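DegV family protein (PDB 2DT8) binds fatty acids, here palmitic acid, and probably serves bacterial lipid metabolism; it also binds zinc. Local coordinates at residues F58-S62 with V263-H267; H82-I88 with R109-T115; R208-L212 with A240-V245. One frame throughout, in Å; residues are numbered along the deposited sequence.

Contact 1 of 3, residues F58-S62 with V263-H267; sequences FPTTS and VIASH. With PLM (palmitic acid), chain C.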
loop_
_atom_site.group_PDB
_atom_site.type_symbol
_atom_site.label_atom_id
_atom_site.label_comp_id
_atom_site.label_asym_id
_atom_site.label_seq_id
_atom_site.Cartn_x
_atom_site.Cartn_y
_atom_site.Cartn_z
ATOM N N PHE A 58 16.054 -9.438 12.570
ATOM C CA PHE A 58 14.906 -8.852 11.904
ATOM C C PHE A 58 15.284 -8.124 10.612
ATOM O O PHE A 58 16.372 -7.582 10.470
ATOM C CB PHE A 58 13.532 -7.854 12.455
ATOM C CG PHE A 58 12.518 -8.589 13.262
ATOM C CD1 PHE A 58 12.871 -9.728 13.967
ATOM C CD2 PHE A 58 11.217 -8.107 13.372
ATOM C CE1 PHE A 58 11.942 -10.386 14.758
ATOM C CE2 PHE A 58 10.285 -8.758 14.162
ATOM C CZ PHE A 58 10.652 -9.901 14.866
ATOM N N PRO A 59 14.333 -8.202 9.667
ATOM C CA PRO A 59 14.560 -7.494 8.423
ATOM C C PRO A 59 14.351 -5.994 8.639
ATOM O O PRO A 59 13.631 -5.564 9.531
ATOM C CB PRO A 59 13.503 -7.912 7.323
ATOM C CG PRO A 59 12.295 -8.146 8.196
ATOM C CD PRO A 59 12.896 -8.879 9.357
ATOM N N THR A 60 15.064 -5.235 7.790
ATOM C CA THR A 60 14.904 -3.796 7.876
ATOM C C THR A 60 14.682 -3.474 6.396
ATOM O O THR A 60 14.858 -4.308 5.519
ATOM C CB THR A 60 16.007 -2.897 8.511
ATOM O OG1 THR A 60 17.230 -3.106 7.803
ATOM C CG2 THR A 60 16.207 -3.310 9.973
ATOM N N THR A 61 14.325 -2.195 6.186
ATOM C CA THR A 61 14.042 -1.792 4.821
ATOM C C THR A 61 14.675 -0.413 4.487
ATOM O O THR A 61 15.046 0.308 5.415
ATOM C CB THR A 61 12.507 -1.697 4.460
ATOM O OG1 THR A 61 11.867 -0.756 5.329
ATOM C CG2 THR A 61 11.857 -3.054 4.680
ATOM N N SER A 62 14.816 -0.084 3.206
ATOM C CA SER A 62 15.418 1.173 2.800
ATOM C C SER A 62 14.654 1.792 1.627
ATOM O O SER A 62 14.224 1.113 0.705
ATOM C CB SER A 62 16.862 0.953 2.348
ATOM O OG SER A 62 17.666 0.496 3.423
ATOM N N VAL A 263 8.802 -5.568 1.205
ATOM C CA VAL A 263 9.066 -4.368 1.996
ATOM C C VAL A 263 7.914 -4.080 2.960
ATOM O O VAL A 263 8.145 -3.839 4.148
ATOM C CB VAL A 263 9.369 -3.149 1.094
ATOM C CG1 VAL A 263 9.344 -1.857 1.914
ATOM C CG2 VAL A 263 10.756 -3.317 0.469
ATOM N N ILE A 264 6.674 -4.129 2.482
ATOM C CA ILE A 264 5.558 -3.892 3.386
ATOM C C ILE A 264 5.461 -5.011 4.434
ATOM O O ILE A 264 5.258 -4.748 5.617
ATOM C CB ILE A 264 4.211 -3.807 2.620
ATOM C CG1 ILE A 264 4.224 -2.609 1.671
ATOM C CG2 ILE A 264 3.049 -3.698 3.617
ATOM C CD1 ILE A 264 4.266 -1.258 2.371
ATOM N N ALA A 265 5.626 -6.259 4.000
ATOM C CA ALA A 265 5.531 -7.398 4.908
ATOM C C ALA A 265 6.593 -7.376 6.007
ATOM O O ALA A 265 6.378 -7.936 7.087
ATOM C CB ALA A 265 5.626 -8.701 4.125
ATOM N N SER A 266 7.735 -6.750 5.733
ATOM C CA SER A 266 8.817 -6.644 6.724
ATOM C C SER A 266 8.361 -5.835 7.940
ATOM O O SER A 266 8.931 -5.955 9.032
ATOM C CB SER A 266 10.047 -5.956 6.119
ATOM O OG SER A 266 10.706 -6.793 5.180
ATOM N N HIS A 267 7.340 -5.005 7.736
ATOM C CA HIS A 267 6.792 -4.186 8.811
ATOM C C HIS A 267 5.494 -4.718 9.390
ATOM O O HIS A 267 5.259 -4.604 10.587
ATOM C CB HIS A 267 6.606 -2.759 8.324
ATOM C CG HIS A 267 7.898 -2.078 8.037
ATOM N ND1 HIS A 267 8.642 -1.443 9.016
ATOM C CD2 HIS A 267 8.643 -2.020 6.908
ATOM C CE1 HIS A 267 9.782 -1.032 8.500
ATOM N NE2 HIS A 267 9.809 -1.371 7.217
HETATM C C1 PLM C . 11.260 2.259 4.000
HETATM O O1 PLM C . 11.262 3.578 3.794
HETATM O O2 PLM C . 12.259 1.718 4.425
HETATM C C2 PLM C . 10.012 1.452 3.706
HETATM C C3 PLM C . 9.075 1.524 4.917
HETATM C C4 PLM C . 7.825 0.677 4.670
HETATM C C5 PLM C . 6.893 0.802 5.874
HETATM C C6 PLM C . 5.592 0.044 5.617
HETATM C C7 PLM C . 4.711 0.155 6.846
HETATM C C8 PLM C . 3.341 -0.407 6.551
HETATM C C9 PLM C . 2.401 0.022 7.675
HETATM C CA PLM C . 1.242 -0.950 7.773
HETATM C CB PLM C . 0.180 -0.514 6.780
HETATM C CC PLM C . 0.119 -1.525 5.649
HETATM C CD PLM C . -1.301 -2.045 5.532
HETATM C CE PLM C . -1.326 -3.191 4.523
HETATM C CF PLM C . -2.733 -3.806 4.471
HETATM C CG PLM C . -3.650 -2.921 3.627
#

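Contact 2 of 3, residues H82-I88 with R109-T115; sequences HVLSLHI and RVTVVDT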
loop_
_atom_site.group_PDB
_atom_site.type_symbol
_atom_site.label_atom_id
_atom_site.label_comp_id
_atom_site.label_asym_id
_atom_site.label_seq_id
_atom_site.Cartn_x
_atom_site.Cartn_y
_atom_site.Cartn_z
ATOM N N HIS A 82 5.568 15.509 -18.569
ATOM C CA HIS A 82 5.424 15.627 -17.127
ATOM C C HIS A 82 5.360 14.251 -16.482
ATOM O O HIS A 82 4.915 13.286 -17.109
ATOM C CB HIS A 82 4.126 16.394 -16.821
ATOM C CG HIS A 82 4.049 16.947 -15.431
ATOM N ND1 HIS A 82 4.483 18.216 -15.116
ATOM C CD2 HIS A 82 3.597 16.405 -14.274
ATOM C CE1 HIS A 82 4.300 18.434 -13.824
ATOM N NE2 HIS A 82 3.764 17.351 -13.291
ATOM N N VAL A 83 5.805 14.179 -15.229
ATOM C CA VAL A 83 5.781 12.936 -14.471
ATOM C C VAL A 83 4.933 13.112 -13.218
ATOM O O VAL A 83 5.102 14.078 -12.467
ATOM C CB VAL A 83 7.204 12.514 -14.027
ATOM C CG1 VAL A 83 7.128 11.342 -13.038
ATOM C CG2 VAL A 83 8.019 12.091 -15.232
ATOM N N LEU A 84 3.993 12.194 -13.014
ATOM C CA LEU A 84 3.155 12.209 -11.825
ATOM C C LEU A 84 3.708 11.024 -11.029
ATOM O O LEU A 84 3.642 9.880 -11.494
ATOM C CB LEU A 84 1.688 12.004 -12.212
ATOM C CG LEU A 84 0.706 11.884 -11.051
ATOM C CD1 LEU A 84 0.813 13.099 -10.137
ATOM C CD2 LEU A 84 -0.712 11.768 -11.617
ATOM N N SER A 85 4.271 11.315 -9.856
ATOM C CA SER A 85 4.933 10.324 -8.997
ATOM C C SER A 85 4.131 10.105 -7.709
ATOM O O SER A 85 4.069 10.994 -6.856
ATOM C CB SER A 85 6.338 10.859 -8.680
ATOM O OG SER A 85 7.304 9.829 -8.505
ATOM N N LEU A 86 3.525 8.924 -7.574
ATOM C CA LEU A 86 2.671 8.558 -6.436
ATOM C C LEU A 86 3.409 7.607 -5.492
ATOM O O LEU A 86 3.962 6.593 -5.896
ATOM C CB LEU A 86 1.386 7.890 -6.931
ATOM C CG LEU A 86 0.252 8.854 -7.288
ATOM C CD1 LEU A 86 0.716 9.854 -8.319
ATOM C CD2 LEU A 86 -0.946 8.070 -7.796
ATOM N N HIS A 87 3.362 8.002 -4.206
ATOM C CA HIS A 87 4.044 7.179 -3.226
ATOM C C HIS A 87 3.506 6.852 -1.793
ATOM O O HIS A 87 2.597 7.507 -1.299
ATOM C CB HIS A 87 5.402 7.878 -3.006
ATOM C CG HIS A 87 6.150 7.876 -4.313
ATOM N ND1 HIS A 87 6.726 6.767 -4.841
ATOM C CD2 HIS A 87 6.377 8.950 -5.183
ATOM C CE1 HIS A 87 7.284 7.165 -6.001
ATOM N NE2 HIS A 87 7.092 8.466 -6.231
ATOM N N ILE A 88 4.137 5.828 -1.191
ATOM C CA ILE A 88 3.668 5.429 0.121
ATOM C C ILE A 88 3.766 6.660 1.014
ATOM O O ILE A 88 4.596 7.557 0.825
ATOM C CB ILE A 88 4.669 4.339 0.545
ATOM C CG1 ILE A 88 4.434 3.984 2.014
ATOM C CG2 ILE A 88 6.137 4.791 0.337
ATOM C CD1 ILE A 88 5.191 2.710 2.440
ATOM N N ARG A 109 8.498 19.957 -14.126
ATOM C CA ARG A 109 8.078 18.705 -14.722
ATOM C C ARG A 109 7.739 17.467 -13.963
ATOM O O ARG A 109 7.494 16.427 -14.563
ATOM C CB ARG A 109 9.216 18.535 -15.671
ATOM C CG ARG A 109 9.281 19.548 -16.825
ATOM C CD ARG A 109 10.168 19.043 -17.948
ATOM N NE ARG A 109 11.568 18.986 -17.552
ATOM C CZ ARG A 109 12.503 18.302 -18.208
ATOM N NH1 ARG A 109 12.175 17.546 -19.247
ATOM N NH2 ARG A 109 13.767 18.375 -17.814
ATOM N N VAL A 110 7.729 17.608 -12.625
ATOM C CA VAL A 110 7.433 16.434 -11.828
ATOM C C VAL A 110 6.562 16.824 -10.665
ATOM O O VAL A 110 6.861 17.771 -9.930
ATOM C CB VAL A 110 8.731 15.798 -11.294
ATOM C CG1 VAL A 110 8.379 14.584 -10.407
ATOM C CG2 VAL A 110 9.631 15.375 -12.436
ATOM N N THR A 111 5.470 16.089 -10.487
ATOM C CA THR A 111 4.582 16.326 -9.359
ATOM C C THR A 111 4.629 15.092 -8.481
ATOM O O THR A 111 4.273 13.995 -8.914
ATOM C CB THR A 111 3.133 16.562 -9.809
ATOM O OG1 THR A 111 3.083 17.707 -10.672
ATOM C CG2 THR A 111 2.231 16.802 -8.598
ATOM N N VAL A 112 5.086 15.268 -7.246
ATOM C CA VAL A 112 5.181 14.166 -6.299
ATOM C C VAL A 112 3.977 14.211 -5.367
ATOM O O VAL A 112 3.695 15.244 -4.755
ATOM C CB VAL A 112 6.473 14.280 -5.466
ATOM C CG1 VAL A 112 6.540 13.155 -4.431
ATOM C CG2 VAL A 112 7.689 14.239 -6.389
ATOM N N VAL A 113 3.267 13.091 -5.267
ATOM C CA VAL A 113 2.083 12.985 -4.421
ATOM C C VAL A 113 2.243 11.967 -3.292
ATOM O O VAL A 113 2.555 10.794 -3.539
ATOM C CB VAL A 113 0.843 12.574 -5.271
ATOM C CG1 VAL A 113 -0.384 12.450 -4.378
ATOM C CG2 VAL A 113 0.596 13.594 -6.393
ATOM N N ASP A 114 2.034 12.430 -2.062
ATOM C CA ASP A 114 2.081 11.585 -0.873
ATOM C C ASP A 114 0.642 11.091 -0.749
ATOM O O ASP A 114 -0.265 11.865 -0.429
ATOM C CB ASP A 114 2.468 12.432 0.348
ATOM C CG ASP A 114 2.536 11.619 1.625
ATOM O OD1 ASP A 114 1.944 10.527 1.665
ATOM O OD2 ASP A 114 3.162 12.083 2.603
ATOM N N THR A 115 0.430 9.805 -1.021
ATOM C CA THR A 115 -0.906 9.217 -0.979
ATOM C C THR A 115 -1.432 8.934 0.414
ATOM O O THR A 115 -2.623 8.668 0.579
ATOM C CB THR A 115 -0.955 7.874 -1.712
ATOM O OG1 THR A 115 -0.093 6.946 -1.033
ATOM C CG2 THR A 115 -0.526 8.029 -3.173
#

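Contact 3 of 3, residues R208-L212 with A240-V245; sequences REEIL and ALRQEV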
loop_
_atom_site.group_PDB
_atom_site.type_symbol
_atom_site.label_atom_id
_atom_site.label_comp_id
_atom_site.label_asym_id
_atom_site.label_seq_id
_atom_site.Cartn_x
_atom_site.Cartn_y
_atom_site.Cartn_z
ATOM N N ARG A 208 -13.074 -10.567 11.255
ATOM C CA ARG A 208 -13.597 -10.305 9.926
ATOM C C ARG A 208 -14.956 -9.610 10.004
ATOM O O ARG A 208 -15.259 -8.737 9.183
ATOM C CB ARG A 208 -13.707 -11.609 9.136
ATOM C CG ARG A 208 -12.359 -12.271 8.879
ATOM C CD ARG A 208 -12.451 -13.274 7.740
ATOM N NE ARG A 208 -13.524 -14.239 7.956
ATOM C CZ ARG A 208 -13.423 -15.305 8.741
ATOM N NH1 ARG A 208 -12.291 -15.554 9.383
ATOM N NH2 ARG A 208 -14.456 -16.123 8.889
ATOM N N GLU A 209 -15.768 -9.980 10.992
ATOM C CA GLU A 209 -17.083 -9.370 11.154
ATOM C C GLU A 209 -16.958 -7.879 11.478
ATOM O O GLU A 209 -17.712 -7.046 10.994
ATOM C CB GLU A 209 -17.907 -10.158 12.188
ATOM C CG GLU A 209 -18.088 -11.621 11.770
ATOM C CD GLU A 209 -18.912 -12.460 12.736
ATOM O OE1 GLU A 209 -18.940 -12.149 13.943
ATOM O OE2 GLU A 209 -19.517 -13.453 12.279
ATOM N N GLU A 210 -15.976 -7.619 12.308
ATOM C CA GLU A 210 -15.728 -6.246 12.701
ATOM C C GLU A 210 -15.181 -5.404 11.546
ATOM O O GLU A 210 -15.625 -4.292 11.290
ATOM C CB GLU A 210 -14.628 -6.111 13.851
ATOM C CG GLU A 210 -14.048 -4.722 14.138
ATOM C CD GLU A 210 -15.112 -3.668 14.422
ATOM O OE1 GLU A 210 -16.149 -4.008 15.034
ATOM O OE2 GLU A 210 -14.905 -2.491 14.045
ATOM N N ILE A 211 -14.531 -6.068 10.643
ATOM C CA ILE A 211 -13.984 -5.347 9.512
ATOM C C ILE A 211 -15.135 -5.077 8.508
ATOM O O ILE A 211 -15.283 -3.983 7.958
ATOM C CB ILE A 211 -12.858 -6.155 8.688
ATOM C CG1 ILE A 211 -11.554 -6.143 9.492
ATOM C CG2 ILE A 211 -12.636 -5.581 7.282
ATOM C CD1 ILE A 211 -10.485 -7.064 8.922
ATOM N N LEU A 212 -16.079 -6.069 8.411
ATOM C CA LEU A 212 -17.200 -5.886 7.485
ATOM C C LEU A 212 -18.216 -4.877 8.050
ATOM O O LEU A 212 -18.830 -4.117 7.290
ATOM C CB LEU A 212 -17.883 -7.228 7.201
ATOM C CG LEU A 212 -18.911 -7.217 6.067
ATOM C CD1 LEU A 212 -18.215 -7.158 4.714
ATOM C CD2 LEU A 212 -19.772 -8.457 6.166
ATOM N N ALA A 240 -11.584 -15.561 2.792
ATOM C CA ALA A 240 -12.865 -15.565 3.486
ATOM C C ALA A 240 -13.407 -14.141 3.585
ATOM O O ALA A 240 -14.613 -13.903 3.469
ATOM C CB ALA A 240 -12.704 -16.157 4.872
ATOM N N LEU A 241 -12.503 -13.196 3.804
ATOM C CA LEU A 241 -12.875 -11.797 3.920
ATOM C C LEU A 241 -13.412 -11.283 2.580
ATOM O O LEU A 241 -14.435 -10.598 2.534
ATOM C CB LEU A 241 -11.654 -10.983 4.370
ATOM C CG LEU A 241 -11.857 -9.496 4.656
ATOM C CD1 LEU A 241 -12.875 -9.326 5.779
ATOM C CD2 LEU A 241 -10.519 -8.862 5.055
ATOM N N ARG A 242 -12.729 -11.623 1.488
ATOM C CA ARG A 242 -13.154 -11.192 0.159
ATOM C C ARG A 242 -14.513 -11.799 -0.191
ATOM O O ARG A 242 -15.350 -11.144 -0.808
ATOM C CB ARG A 242 -12.116 -11.602 -0.893
ATOM C CG ARG A 242 -12.474 -11.214 -2.326
ATOM C CD ARG A 242 -11.336 -11.577 -3.270
ATOM N NE ARG A 242 -11.598 -11.218 -4.663
ATOM C CZ ARG A 242 -12.123 -12.040 -5.568
ATOM N NH1 ARG A 242 -12.452 -13.281 -5.237
ATOM N NH2 ARG A 242 -12.317 -11.620 -6.810
ATOM N N GLN A 243 -14.724 -13.049 0.201
ATOM C CA GLN A 243 -15.987 -13.724 -0.075
ATOM C C GLN A 243 -17.131 -13.035 0.668
ATOM O O GLN A 243 -18.209 -12.806 0.103
ATOM C CB GLN A 243 -15.888 -15.202 0.329
ATOM C CG GLN A 243 -14.971 -16.013 -0.596
ATOM C CD GLN A 243 -14.430 -17.282 0.044
ATOM O OE1 GLN A 243 -13.668 -18.024 -0.580
ATOM N NE2 GLN A 243 -14.818 -17.538 1.292
ATOM N N GLU A 244 -16.915 -12.715 1.936
ATOM C CA GLU A 244 -17.865 -12.015 2.789
ATOM C C GLU A 244 -18.146 -10.617 2.217
ATOM O O GLU A 244 -19.303 -10.247 2.001
ATOM C CB GLU A 244 -17.324 -11.943 4.225
ATOM C CG GLU A 244 -17.203 -13.340 4.885
ATOM C CD GLU A 244 -16.639 -13.318 6.300
ATOM O OE1 GLU A 244 -15.495 -12.846 6.491
ATOM O OE2 GLU A 244 -17.345 -13.781 7.225
ATOM N N VAL A 245 -17.215 -9.953 1.636
ATOM C CA VAL A 245 -17.435 -8.646 1.027
ATOM C C VAL A 245 -18.220 -8.740 -0.279
ATOM O O VAL A 245 -19.121 -7.934 -0.527
ATOM C CB VAL A 245 -16.094 -7.917 0.744
ATOM C CG1 VAL A 245 -16.322 -6.715 -0.169
ATOM C CG2 VAL A 245 -15.478 -7.454 2.058
#

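Contact 1 of 3, residues F58-S62 with V263-H267
P59 lays the CB and CG of its ring against S266, with CG 3.7 Å from S266 OG; a compact, rigid ring fits this buried spot, where I48 of helix 45-53 and L32 close in as well. The polar end of S266 is not spent on the proline, since its OG turns back to the carbonyl oxygen of A262 in its own helix. T61, one residue into strand 60-62, carries the contact and uses its two branches differently. Its methyl CG2 packs 3.7 Å from S266 CB and 3.9 Å from V263 CG1. With chi1 at 59°, OG1 sits between the backbone N and the carbonyl carbon and faces both H267 and the fatty acid. H267 NE2 donates to T61 OG1 over 2.9 Å, the oxygen lying almost in the imidazole plane, and T61 OG1 in turn donates a hydrogen bond to O2 of the palmitic acid, 2.7 Å away. A threonine suits the place because one hydroxyl can accept and donate at once. The alkyl chain runs over one face of the H267 ring, C5 lying 3.5 Å from CD2, while S93 grips the same ligand. This chain of two hydrogen bonds, from histidine through threonine to the carboxyl group, marks the head-group end of the fatty acid-binding pocket of this DegV family protein.

Contact 2 of 3, residues H82-I88 with R109-T115
V83, S85 and H87 pair through their backbones with R109, T111, V113 and T115 in a regular parallel ladder. The bond from S85 N to T111 O, 2.8 Å long, is nearly straight at 177°. At the end of the ladder H87 O takes two donors: T115 N in the carbonyl plane, and T115 OG1, 2.8 Å away, from above that plane. Threonine suits this last rung by adding a hydroxyl to its amide.

Among side-chain polar contacts, H82 has CG anti to its N (chi1 -163°), which swings the ring over the neighbouring strand. One face covers the R109 carbonyl group, and H82 NE2 and T111 OG1 share a hydrogen bond of 2.7 Å. Within its own strand, S85 OG bonds to H87 NE2 at 2.7 Å and also to Y73 OH, while H87 ND1 pairs with D8; these bonds at both nitrogens fix the rotation of the imidazole ring.

The apolar contacts use branched residues on both faces. L84 CD1 reaches V113 CG2 at 3.8 Å, and L86 lies alongside V113; L84 and V113 also touch L143 of helix 139-151. On the other face, V83 CB meets V110 CG2 at 4.1 Å, and A103 of helix 95-103 touches V110. The two strands, joined through helix 95-103, form a classic beta-alpha-beta crossover at the parallel part of the mixed N-terminal sheet.

Contact 3 of 3, residues R208-L212 with A240-V245
Two helices, 204-219 and 236-247, pack side by side against the sheet that holds strand 273-279, and R208 on the first meets E244 on the second. R208 NE donates to E244 OE1 at 2.8 Å in a salt bridge; the acceptor lies almost in the guanidinium plane, yet the donor approaches from above the carboxylate. The two flat groups are turned 43° from each other. A bend at chi3 (-53°) brings NE back to the carboxylate, while NH1 pairs with E204 one turn earlier. A240 CB covers one face of the guanidinium, 3.7 Å from R208 NE, and a small methyl allows that close approach. A leucine in place of R208 would probably leave E244 without its cationic mate and cost E204 its salt bridge. Beneath this polar rim the contact becomes part of an alpha/beta layer: I211, L241 and V245 all rest on F275. Here I211 CG2 touches L241 CD1 at 4.0 Å, the two side chains crossing at about a right angle, and branched aliphatic residues fill the angle between helices and sheet. Next to I211, L212 CD1 packs 3.8 Å from V245 CG2, one turn beyond L241, while the segment axes come within 10.5 Å and are inclined at 40°.

Overall arrangement
From the N terminus, the chain first lays down 58-62, half of contact 1, which waits some two hundred residues for its partner. Contact 2 closes a short loop soon after, joining neighbouring strands of the N-terminal sheet through helix 95-103. The chain then starts the second sheet, and contact 3 closes in series with contact 2, before that sheet's last two strands are laid down, pairing two helices that lie against it. Finally helix 262-268 returns to strand 60-62, so contact 1 encloses both others and ties the C-terminal part of the chain to the first sheet. Contacts 1 and 2 touch through I264 and I88, beside the palmitic acid; contact 3 lies across the chain's centre from contact 2, their centres about 32 Å apart.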